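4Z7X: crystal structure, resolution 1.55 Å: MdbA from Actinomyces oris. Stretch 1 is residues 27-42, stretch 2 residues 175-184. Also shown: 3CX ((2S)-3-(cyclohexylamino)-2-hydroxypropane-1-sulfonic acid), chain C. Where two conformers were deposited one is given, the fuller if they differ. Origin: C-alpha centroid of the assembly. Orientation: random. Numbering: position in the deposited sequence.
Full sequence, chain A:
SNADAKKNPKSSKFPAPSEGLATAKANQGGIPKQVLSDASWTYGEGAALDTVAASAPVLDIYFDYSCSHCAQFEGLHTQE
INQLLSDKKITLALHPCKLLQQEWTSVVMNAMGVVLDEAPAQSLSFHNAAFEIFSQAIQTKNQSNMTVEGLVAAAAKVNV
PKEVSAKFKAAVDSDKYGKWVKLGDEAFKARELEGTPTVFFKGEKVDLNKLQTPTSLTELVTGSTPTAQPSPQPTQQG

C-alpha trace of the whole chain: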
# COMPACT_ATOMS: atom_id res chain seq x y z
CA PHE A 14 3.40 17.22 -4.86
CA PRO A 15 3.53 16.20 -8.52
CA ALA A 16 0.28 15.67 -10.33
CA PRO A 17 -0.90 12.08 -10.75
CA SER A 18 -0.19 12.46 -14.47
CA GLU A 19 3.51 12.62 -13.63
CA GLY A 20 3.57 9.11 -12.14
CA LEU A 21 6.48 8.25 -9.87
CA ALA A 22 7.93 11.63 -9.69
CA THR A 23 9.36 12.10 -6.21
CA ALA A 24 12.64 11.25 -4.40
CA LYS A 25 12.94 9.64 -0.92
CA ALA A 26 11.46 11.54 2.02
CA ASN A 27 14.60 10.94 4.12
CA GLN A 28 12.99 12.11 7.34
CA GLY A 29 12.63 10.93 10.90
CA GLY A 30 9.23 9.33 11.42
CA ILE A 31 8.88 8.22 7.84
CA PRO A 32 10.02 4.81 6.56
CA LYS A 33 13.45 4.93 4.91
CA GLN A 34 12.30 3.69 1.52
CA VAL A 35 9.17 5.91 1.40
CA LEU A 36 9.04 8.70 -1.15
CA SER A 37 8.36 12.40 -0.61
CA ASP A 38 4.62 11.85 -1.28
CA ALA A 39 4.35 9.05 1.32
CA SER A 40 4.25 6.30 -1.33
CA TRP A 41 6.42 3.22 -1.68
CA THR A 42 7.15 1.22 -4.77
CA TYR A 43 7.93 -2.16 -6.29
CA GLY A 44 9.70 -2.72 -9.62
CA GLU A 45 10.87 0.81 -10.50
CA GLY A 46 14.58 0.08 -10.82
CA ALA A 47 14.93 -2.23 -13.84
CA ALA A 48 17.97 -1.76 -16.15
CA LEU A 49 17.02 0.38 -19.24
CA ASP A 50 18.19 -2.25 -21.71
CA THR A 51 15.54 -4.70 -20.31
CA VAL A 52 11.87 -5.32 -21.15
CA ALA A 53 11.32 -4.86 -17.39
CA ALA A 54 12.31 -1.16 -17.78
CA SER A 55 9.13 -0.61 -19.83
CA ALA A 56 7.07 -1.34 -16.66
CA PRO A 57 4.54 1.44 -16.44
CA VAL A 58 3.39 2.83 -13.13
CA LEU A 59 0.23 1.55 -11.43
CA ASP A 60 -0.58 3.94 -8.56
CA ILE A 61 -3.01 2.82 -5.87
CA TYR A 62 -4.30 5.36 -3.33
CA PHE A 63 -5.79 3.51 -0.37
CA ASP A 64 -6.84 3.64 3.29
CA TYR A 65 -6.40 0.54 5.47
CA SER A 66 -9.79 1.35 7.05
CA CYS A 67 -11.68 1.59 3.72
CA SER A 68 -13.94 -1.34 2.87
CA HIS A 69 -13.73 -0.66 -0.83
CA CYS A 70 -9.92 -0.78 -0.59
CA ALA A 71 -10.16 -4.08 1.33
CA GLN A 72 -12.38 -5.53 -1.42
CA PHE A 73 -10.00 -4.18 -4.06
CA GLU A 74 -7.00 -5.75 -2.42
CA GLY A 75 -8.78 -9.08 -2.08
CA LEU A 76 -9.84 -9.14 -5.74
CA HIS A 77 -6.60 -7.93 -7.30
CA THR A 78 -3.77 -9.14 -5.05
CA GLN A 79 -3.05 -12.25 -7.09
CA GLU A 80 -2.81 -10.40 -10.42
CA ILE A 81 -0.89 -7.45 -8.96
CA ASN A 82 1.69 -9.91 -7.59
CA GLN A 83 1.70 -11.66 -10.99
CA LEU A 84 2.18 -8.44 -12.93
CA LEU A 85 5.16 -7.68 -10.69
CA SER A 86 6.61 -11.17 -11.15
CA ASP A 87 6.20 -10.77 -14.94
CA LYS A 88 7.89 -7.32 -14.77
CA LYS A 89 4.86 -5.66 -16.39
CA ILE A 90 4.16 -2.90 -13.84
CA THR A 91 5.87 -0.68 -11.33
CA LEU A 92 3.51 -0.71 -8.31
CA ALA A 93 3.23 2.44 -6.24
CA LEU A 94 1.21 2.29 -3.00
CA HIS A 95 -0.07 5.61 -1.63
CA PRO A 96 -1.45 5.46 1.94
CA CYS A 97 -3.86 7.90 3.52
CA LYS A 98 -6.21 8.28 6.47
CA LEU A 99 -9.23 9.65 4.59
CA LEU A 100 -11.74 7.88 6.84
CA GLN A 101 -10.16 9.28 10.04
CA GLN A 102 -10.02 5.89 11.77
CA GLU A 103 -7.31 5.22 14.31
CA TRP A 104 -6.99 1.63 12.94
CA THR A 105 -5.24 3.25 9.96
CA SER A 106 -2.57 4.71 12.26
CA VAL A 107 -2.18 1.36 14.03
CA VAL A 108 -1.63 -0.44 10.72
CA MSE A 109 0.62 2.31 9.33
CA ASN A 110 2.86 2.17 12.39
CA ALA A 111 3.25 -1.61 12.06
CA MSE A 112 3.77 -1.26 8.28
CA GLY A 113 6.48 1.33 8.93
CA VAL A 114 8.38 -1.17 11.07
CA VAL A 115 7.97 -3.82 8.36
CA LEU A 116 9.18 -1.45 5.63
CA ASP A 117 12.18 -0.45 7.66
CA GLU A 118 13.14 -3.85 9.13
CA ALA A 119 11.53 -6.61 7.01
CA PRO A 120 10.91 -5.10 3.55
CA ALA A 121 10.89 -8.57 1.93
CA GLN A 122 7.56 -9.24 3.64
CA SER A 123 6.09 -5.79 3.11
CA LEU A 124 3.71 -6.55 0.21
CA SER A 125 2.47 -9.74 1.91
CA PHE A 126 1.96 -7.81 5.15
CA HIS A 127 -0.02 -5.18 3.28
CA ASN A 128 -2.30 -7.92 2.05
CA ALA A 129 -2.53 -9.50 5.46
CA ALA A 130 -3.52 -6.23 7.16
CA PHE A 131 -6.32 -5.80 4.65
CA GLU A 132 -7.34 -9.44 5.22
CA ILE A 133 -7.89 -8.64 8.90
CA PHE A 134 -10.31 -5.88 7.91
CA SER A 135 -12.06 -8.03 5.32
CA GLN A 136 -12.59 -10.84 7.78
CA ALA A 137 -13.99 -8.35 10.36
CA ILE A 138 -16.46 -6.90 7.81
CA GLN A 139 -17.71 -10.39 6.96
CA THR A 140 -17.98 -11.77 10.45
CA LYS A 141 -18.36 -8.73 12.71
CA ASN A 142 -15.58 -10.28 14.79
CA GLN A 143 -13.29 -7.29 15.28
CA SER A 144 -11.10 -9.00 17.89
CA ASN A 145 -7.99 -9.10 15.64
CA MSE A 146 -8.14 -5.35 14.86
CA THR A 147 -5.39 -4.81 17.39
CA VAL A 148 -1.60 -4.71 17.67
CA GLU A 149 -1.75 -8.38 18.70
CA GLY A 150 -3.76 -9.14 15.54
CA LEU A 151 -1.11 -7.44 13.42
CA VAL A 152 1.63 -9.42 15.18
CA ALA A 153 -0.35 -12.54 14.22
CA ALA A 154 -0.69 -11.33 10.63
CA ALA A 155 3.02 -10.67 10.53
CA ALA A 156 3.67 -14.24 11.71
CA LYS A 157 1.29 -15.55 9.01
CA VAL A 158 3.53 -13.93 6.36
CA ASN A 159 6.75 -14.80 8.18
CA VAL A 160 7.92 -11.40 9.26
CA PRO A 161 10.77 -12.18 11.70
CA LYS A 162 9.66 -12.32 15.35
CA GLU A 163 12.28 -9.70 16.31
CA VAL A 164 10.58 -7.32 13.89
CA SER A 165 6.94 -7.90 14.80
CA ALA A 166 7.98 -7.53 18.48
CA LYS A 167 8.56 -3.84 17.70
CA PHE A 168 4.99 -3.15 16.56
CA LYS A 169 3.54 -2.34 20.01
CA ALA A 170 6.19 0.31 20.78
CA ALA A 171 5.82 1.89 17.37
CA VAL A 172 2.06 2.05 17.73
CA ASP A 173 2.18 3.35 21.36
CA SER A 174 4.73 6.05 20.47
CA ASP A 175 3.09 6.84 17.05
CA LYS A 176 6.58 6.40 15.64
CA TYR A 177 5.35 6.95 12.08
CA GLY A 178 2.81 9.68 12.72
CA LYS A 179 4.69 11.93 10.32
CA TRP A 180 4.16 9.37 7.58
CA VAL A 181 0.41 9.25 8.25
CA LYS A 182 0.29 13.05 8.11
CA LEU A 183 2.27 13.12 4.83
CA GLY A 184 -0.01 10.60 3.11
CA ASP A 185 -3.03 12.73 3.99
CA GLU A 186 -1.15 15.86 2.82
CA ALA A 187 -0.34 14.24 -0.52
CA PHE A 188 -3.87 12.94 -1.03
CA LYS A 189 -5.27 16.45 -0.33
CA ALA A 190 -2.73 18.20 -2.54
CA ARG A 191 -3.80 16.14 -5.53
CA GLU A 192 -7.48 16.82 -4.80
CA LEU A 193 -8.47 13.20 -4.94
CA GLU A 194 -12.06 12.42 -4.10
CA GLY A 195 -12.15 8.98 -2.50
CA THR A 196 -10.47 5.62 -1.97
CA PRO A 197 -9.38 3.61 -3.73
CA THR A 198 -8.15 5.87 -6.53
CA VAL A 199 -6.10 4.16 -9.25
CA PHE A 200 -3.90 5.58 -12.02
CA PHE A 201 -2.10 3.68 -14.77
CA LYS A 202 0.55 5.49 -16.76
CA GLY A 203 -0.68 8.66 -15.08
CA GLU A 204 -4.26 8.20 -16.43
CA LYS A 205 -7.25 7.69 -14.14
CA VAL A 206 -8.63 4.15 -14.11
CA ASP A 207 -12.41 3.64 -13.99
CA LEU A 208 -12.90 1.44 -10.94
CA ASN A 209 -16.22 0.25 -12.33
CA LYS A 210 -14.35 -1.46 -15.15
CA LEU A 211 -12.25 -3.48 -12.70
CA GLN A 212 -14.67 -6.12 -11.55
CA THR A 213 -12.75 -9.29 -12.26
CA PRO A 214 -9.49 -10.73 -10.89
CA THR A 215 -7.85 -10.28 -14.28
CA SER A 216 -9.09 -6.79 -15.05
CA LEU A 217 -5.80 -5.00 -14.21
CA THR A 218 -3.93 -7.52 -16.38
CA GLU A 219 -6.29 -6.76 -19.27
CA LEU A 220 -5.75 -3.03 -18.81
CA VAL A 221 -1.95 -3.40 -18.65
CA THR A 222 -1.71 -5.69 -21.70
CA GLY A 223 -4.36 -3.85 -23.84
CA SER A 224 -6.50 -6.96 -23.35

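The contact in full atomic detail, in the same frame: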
# COMPACT_ATOMS: atom_id res chain seq x y z
N ASN A 27 13.39 10.77 3.28
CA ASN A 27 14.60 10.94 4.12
C ASN A 27 14.36 11.82 5.35
O ASN A 27 15.03 12.83 5.59
CB ASN A 27 15.74 11.46 3.28
CG ASN A 27 16.24 10.43 2.32
OD1 ASN A 27 16.12 9.21 2.55
ND2 ASN A 27 16.80 10.89 1.24
N GLN A 28 13.37 11.40 6.14
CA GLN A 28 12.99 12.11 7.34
C GLN A 28 12.75 11.16 8.49
O GLN A 28 12.26 10.04 8.30
CB GLN A 28 11.68 12.87 7.14
CG GLN A 28 11.79 14.12 6.34
CD GLN A 28 10.50 14.82 6.38
OE1 GLN A 28 10.04 15.26 7.44
NE2 GLN A 28 9.85 14.88 5.23
N GLY A 29 13.01 11.65 9.69
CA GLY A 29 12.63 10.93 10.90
C GLY A 29 11.12 10.74 10.91
O GLY A 29 10.39 11.60 10.47
N GLY A 30 10.66 9.59 11.38
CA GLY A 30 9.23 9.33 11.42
C GLY A 30 8.57 8.87 10.14
O GLY A 30 7.35 8.73 10.09
N ILE A 31 9.37 8.69 9.11
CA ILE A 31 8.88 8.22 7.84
C ILE A 31 9.76 7.05 7.43
O ILE A 31 10.99 7.12 7.53
CB ILE A 31 8.90 9.36 6.78
CG1 ILE A 31 8.06 10.56 7.28
CG2 ILE A 31 8.43 8.85 5.40
CD1 ILE A 31 7.98 11.74 6.34
N PRO A 32 9.15 5.94 6.93
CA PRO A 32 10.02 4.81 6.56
C PRO A 32 11.11 5.20 5.56
O PRO A 32 10.90 6.05 4.69
CB PRO A 32 9.06 3.77 6.01
CG PRO A 32 7.73 4.16 6.59
CD PRO A 32 7.76 5.65 6.66
N LYS A 33 12.28 4.56 5.71
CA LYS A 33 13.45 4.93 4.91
C LYS A 33 13.26 4.84 3.41
O LYS A 33 13.86 5.60 2.67
CB LYS A 33 14.63 4.03 5.31
CG LYS A 33 15.13 4.23 6.73
CD LYS A 33 16.07 3.08 7.15
CE LYS A 33 15.30 1.80 7.51
NZ LYS A 33 16.14 0.62 7.86
N GLN A 34 12.48 3.88 2.95
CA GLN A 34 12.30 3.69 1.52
C GLN A 34 11.05 4.42 0.97
O GLN A 34 10.74 4.31 -0.19
CB GLN A 34 12.31 2.19 1.14
CG GLN A 34 13.62 1.47 1.48
CD GLN A 34 13.84 0.19 0.68
OE1 GLN A 34 14.03 0.24 -0.54
NE2 GLN A 34 13.86 -0.97 1.38
N VAL A 35 10.34 5.15 1.82
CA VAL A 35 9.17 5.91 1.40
C VAL A 35 9.58 7.20 0.69
O VAL A 35 10.51 7.89 1.07
CB VAL A 35 8.19 6.14 2.59
CG1 VAL A 35 7.28 7.33 2.38
CG2 VAL A 35 7.34 4.84 2.79
N LEU A 36 8.81 7.53 -0.32
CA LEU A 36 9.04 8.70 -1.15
C LEU A 36 8.45 9.96 -0.53
O LEU A 36 7.73 9.92 0.48
CB LEU A 36 8.47 8.45 -2.53
CG LEU A 36 9.08 7.30 -3.31
CD1 LEU A 36 8.38 7.15 -4.61
CD2 LEU A 36 10.55 7.51 -3.56
N SER A 37 8.72 11.10 -1.16
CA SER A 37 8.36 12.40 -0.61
C SER A 37 6.86 12.63 -0.57
O SER A 37 6.39 13.55 0.10
CB SER A 37 9.04 13.51 -1.42
OG SER A 37 8.62 13.50 -2.76
N ASP A 38 6.10 11.78 -1.30
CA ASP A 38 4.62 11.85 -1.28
C ASP A 38 3.98 10.76 -0.43
O ASP A 38 2.79 10.52 -0.54
CB ASP A 38 4.04 11.85 -2.68
CG ASP A 38 4.21 10.53 -3.39
OD1 ASP A 38 4.98 9.68 -2.85
OD2 ASP A 38 3.62 10.37 -4.50
N ALA A 39 4.78 10.13 0.42
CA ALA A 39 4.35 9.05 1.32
C ALA A 39 4.21 7.67 0.67
O ALA A 39 3.92 6.71 1.37
CB ALA A 39 3.09 9.41 2.10
N SER A 40 4.46 7.57 -0.64
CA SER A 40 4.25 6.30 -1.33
C SER A 40 5.49 5.41 -1.18
O SER A 40 6.61 5.87 -0.84
CB SER A 40 3.94 6.49 -2.83
OG SER A 40 5.00 7.12 -3.56
N TRP A 41 5.31 4.13 -1.49
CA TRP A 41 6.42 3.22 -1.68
C TRP A 41 6.18 2.37 -2.89
O TRP A 41 5.03 2.21 -3.31
CB TRP A 41 6.73 2.40 -0.45
CG TRP A 41 5.83 1.30 -0.10
CD1 TRP A 41 6.07 -0.01 -0.33
CD2 TRP A 41 4.58 1.35 0.64
NE1 TRP A 41 5.08 -0.78 0.21
CE2 TRP A 41 4.15 0.03 0.80
CE3 TRP A 41 3.78 2.38 1.14
CZ2 TRP A 41 2.98 -0.29 1.48
CZ3 TRP A 41 2.60 2.07 1.80
CH2 TRP A 41 2.22 0.75 1.98
N THR A 42 7.25 1.82 -3.45
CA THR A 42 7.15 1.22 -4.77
C THR A 42 7.85 -0.12 -4.89
O THR A 42 8.76 -0.41 -4.13
CB THR A 42 7.68 2.14 -5.90
OG1 THR A 42 9.10 2.25 -5.81
CG2 THR A 42 7.07 3.53 -5.81
N ASP A 175 3.42 6.31 18.38
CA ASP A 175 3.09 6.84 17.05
C ASP A 175 4.38 7.19 16.32
O ASP A 175 4.54 8.30 15.78
CB ASP A 175 2.18 8.07 17.20
CG ASP A 175 1.44 8.46 15.93
OD1 ASP A 175 1.20 7.57 15.06
OD2 ASP A 175 1.01 9.67 15.85
N LYS A 176 5.29 6.21 16.24
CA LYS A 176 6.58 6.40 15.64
C LYS A 176 6.49 7.01 14.22
O LYS A 176 7.33 7.85 13.84
CB LYS A 176 7.35 5.09 15.56
CG LYS A 176 8.73 5.20 14.93
CD LYS A 176 9.50 3.88 15.01
CE LYS A 176 10.87 3.98 14.33
NZ LYS A 176 11.71 4.82 15.24
N TYR A 177 5.52 6.53 13.45
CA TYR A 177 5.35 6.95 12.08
C TYR A 177 4.20 7.91 11.85
O TYR A 177 3.68 8.04 10.73
CB TYR A 177 5.28 5.73 11.11
CG TYR A 177 6.53 4.85 11.16
CD1 TYR A 177 7.68 5.16 10.45
CD2 TYR A 177 6.57 3.71 11.94
CE1 TYR A 177 8.81 4.37 10.50
CE2 TYR A 177 7.70 2.90 11.99
CZ TYR A 177 8.83 3.23 11.27
OH TYR A 177 9.97 2.44 11.33
N GLY A 178 3.86 8.68 12.88
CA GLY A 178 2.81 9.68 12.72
C GLY A 178 3.08 10.67 11.64
O GLY A 178 2.15 11.14 11.02
N LYS A 179 4.35 11.01 11.42
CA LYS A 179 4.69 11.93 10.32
C LYS A 179 4.36 11.34 8.95
O LYS A 179 3.96 12.06 8.01
CB LYS A 179 6.17 12.33 10.32
CG LYS A 179 6.52 13.31 11.42
CD LYS A 179 8.03 13.59 11.45
CE LYS A 179 8.61 14.13 10.15
NZ LYS A 179 10.08 14.35 10.32
N TRP A 180 4.48 10.04 8.85
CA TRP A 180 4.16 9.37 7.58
C TRP A 180 2.67 9.43 7.32
O TRP A 180 2.23 9.68 6.20
CB TRP A 180 4.61 7.91 7.65
CG TRP A 180 4.43 7.13 6.38
CD1 TRP A 180 4.44 7.60 5.12
CD2 TRP A 180 4.20 5.73 6.29
NE1 TRP A 180 4.26 6.56 4.22
CE2 TRP A 180 4.13 5.40 4.92
CE3 TRP A 180 4.10 4.71 7.23
CZ2 TRP A 180 3.90 4.11 4.48
CZ3 TRP A 180 3.86 3.42 6.78
CH2 TRP A 180 3.80 3.13 5.43
N VAL A 181 1.88 9.16 8.35
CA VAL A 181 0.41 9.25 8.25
C VAL A 181 0.01 10.67 7.81
O VAL A 181 -0.76 10.85 6.87
CB VAL A 181 -0.24 8.88 9.59
CG1 VAL A 181 -1.73 9.06 9.56
CG2 VAL A 181 0.15 7.47 10.01
N LYS A 182 0.59 11.68 8.46
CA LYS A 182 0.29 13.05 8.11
C LYS A 182 0.67 13.35 6.63
O LYS A 182 -0.07 14.02 5.90
CB LYS A 182 0.99 14.01 9.11
CG LYS A 182 0.31 14.00 10.48
CD LYS A 182 0.85 15.00 11.52
CE LYS A 182 1.84 14.41 12.54
NZ LYS A 182 1.23 13.84 13.78
N LEU A 183 1.81 12.85 6.19
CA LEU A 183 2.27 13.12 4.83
C LEU A 183 1.34 12.47 3.80
O LEU A 183 1.06 13.06 2.74
CB LEU A 183 3.70 12.61 4.64
CG LEU A 183 4.35 12.90 3.30
CD1 LEU A 183 4.52 14.39 3.04
CD2 LEU A 183 5.74 12.25 3.27
N GLY A 184 0.88 11.27 4.09
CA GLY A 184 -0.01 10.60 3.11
C GLY A 184 -1.30 11.39 2.94
O GLY A 184 -1.83 11.52 1.86
OAA 3CX C . 14.92 -3.59 -8.23
OAB 3CX C . 12.73 -2.40 -8.73
OAC 3CX C . 11.17 -1.78 -6.05
OAD 3CX C . 14.46 -1.16 -7.78
CAE 3CX C . 9.56 -2.21 0.33
CAF 3CX C . 10.20 -0.85 0.20
CAG 3CX C . 10.28 -3.36 -0.36
CAH 3CX C . 10.62 -0.60 -1.24
CAI 3CX C . 10.74 -3.14 -1.78
CAJ 3CX C . 12.38 -2.12 -4.06
CAK 3CX C . 13.41 -2.78 -6.23
NAL 3CX C . 11.36 -1.28 -3.42
CAM 3CX C . 12.49 -1.77 -5.53
CAN 3CX C . 10.53 -1.73 -2.26
SAO 3CX C . 13.83 -2.46 -7.81

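Which polar bonds tie the first stretch to the start of the helix? A nearly straight one is that of the Trp-180 indole, whose NE1 donates to Ala-39 O at 2.9 Å with an angle of 171° at the hydrogen. The carbonyl lies at the edge of the indole, near its plane, where the N-H points, so a buried polar group finds its acceptor on the loop backbone. Lys-179 works at the exposed end of the contact: its NZ donates to Gln-28 OE1 at 3.0 Å and to Gly-29 O at 2.8 Å, joining one ammonium group to a side chain and to the backbone of the turn that runs from Gln-28 to Ile-31.

How do the two backbones meet at Gly-30? Here the two stretches come close enough for main chain to touch main chain, with Gly-30 CA 3.4 Å from Lys-176 O and Gly-30 O 3.3 Å from Tyr-177 CA, both CA-H...O contacts. The same carbonyl, Gly-30 O, also accepts a weak hydrogen bond from Trp-180 N, at 3.4 Å and a bent 126°; that amide sits in the first turn of the helix. Glycine suits the site for two reasons: a CB would come within 3.1 Å of Lys-179 CD, and at these backbone angles it would also be jammed against the carbonyl oxygen of Gly-29.

What surrounds the Trp-180 ring? Pro-32 lies over one face, its CD 3.8 Å from the centroid of the five-membered ring formed by Trp-180 CG, CD1, NE1, CE2 and CD2, and 22° off the normal, a CH-pi contact. Pro-32 CD also packs 3.8 Å from Tyr-177 CD1, so the proline touches both aromatic residues. Val-35 adds its CG2, 3.9 Å from Trp-180 CE2. At the indole edge, Trp-41 CZ3 approaches Trp-180 CZ2 to 3.6 Å; the two six-membered rings are inclined at 62° with centroids 5.7 Å apart, an oblique pairing.

Where does the aliphatic packing continue along the helix? One turn on from Lys-179, Leu-183 points toward the loop and brings its CD2 to 3.8 Å from Ile-31 CD1 and to 3.5 Å from Ser-37 O, while its CG lies 3.9 Å from Ala-39 CB. Ala-39 closes the turn that begins at Leu-36, and its small side chain permits a close approach: Ala-39 CB is 3.5 Å from Gly-184 CA and 3.8 Å from Trp-180 CD1. The methyl group thus nestles against the helix beside the carbonyl that holds the indole.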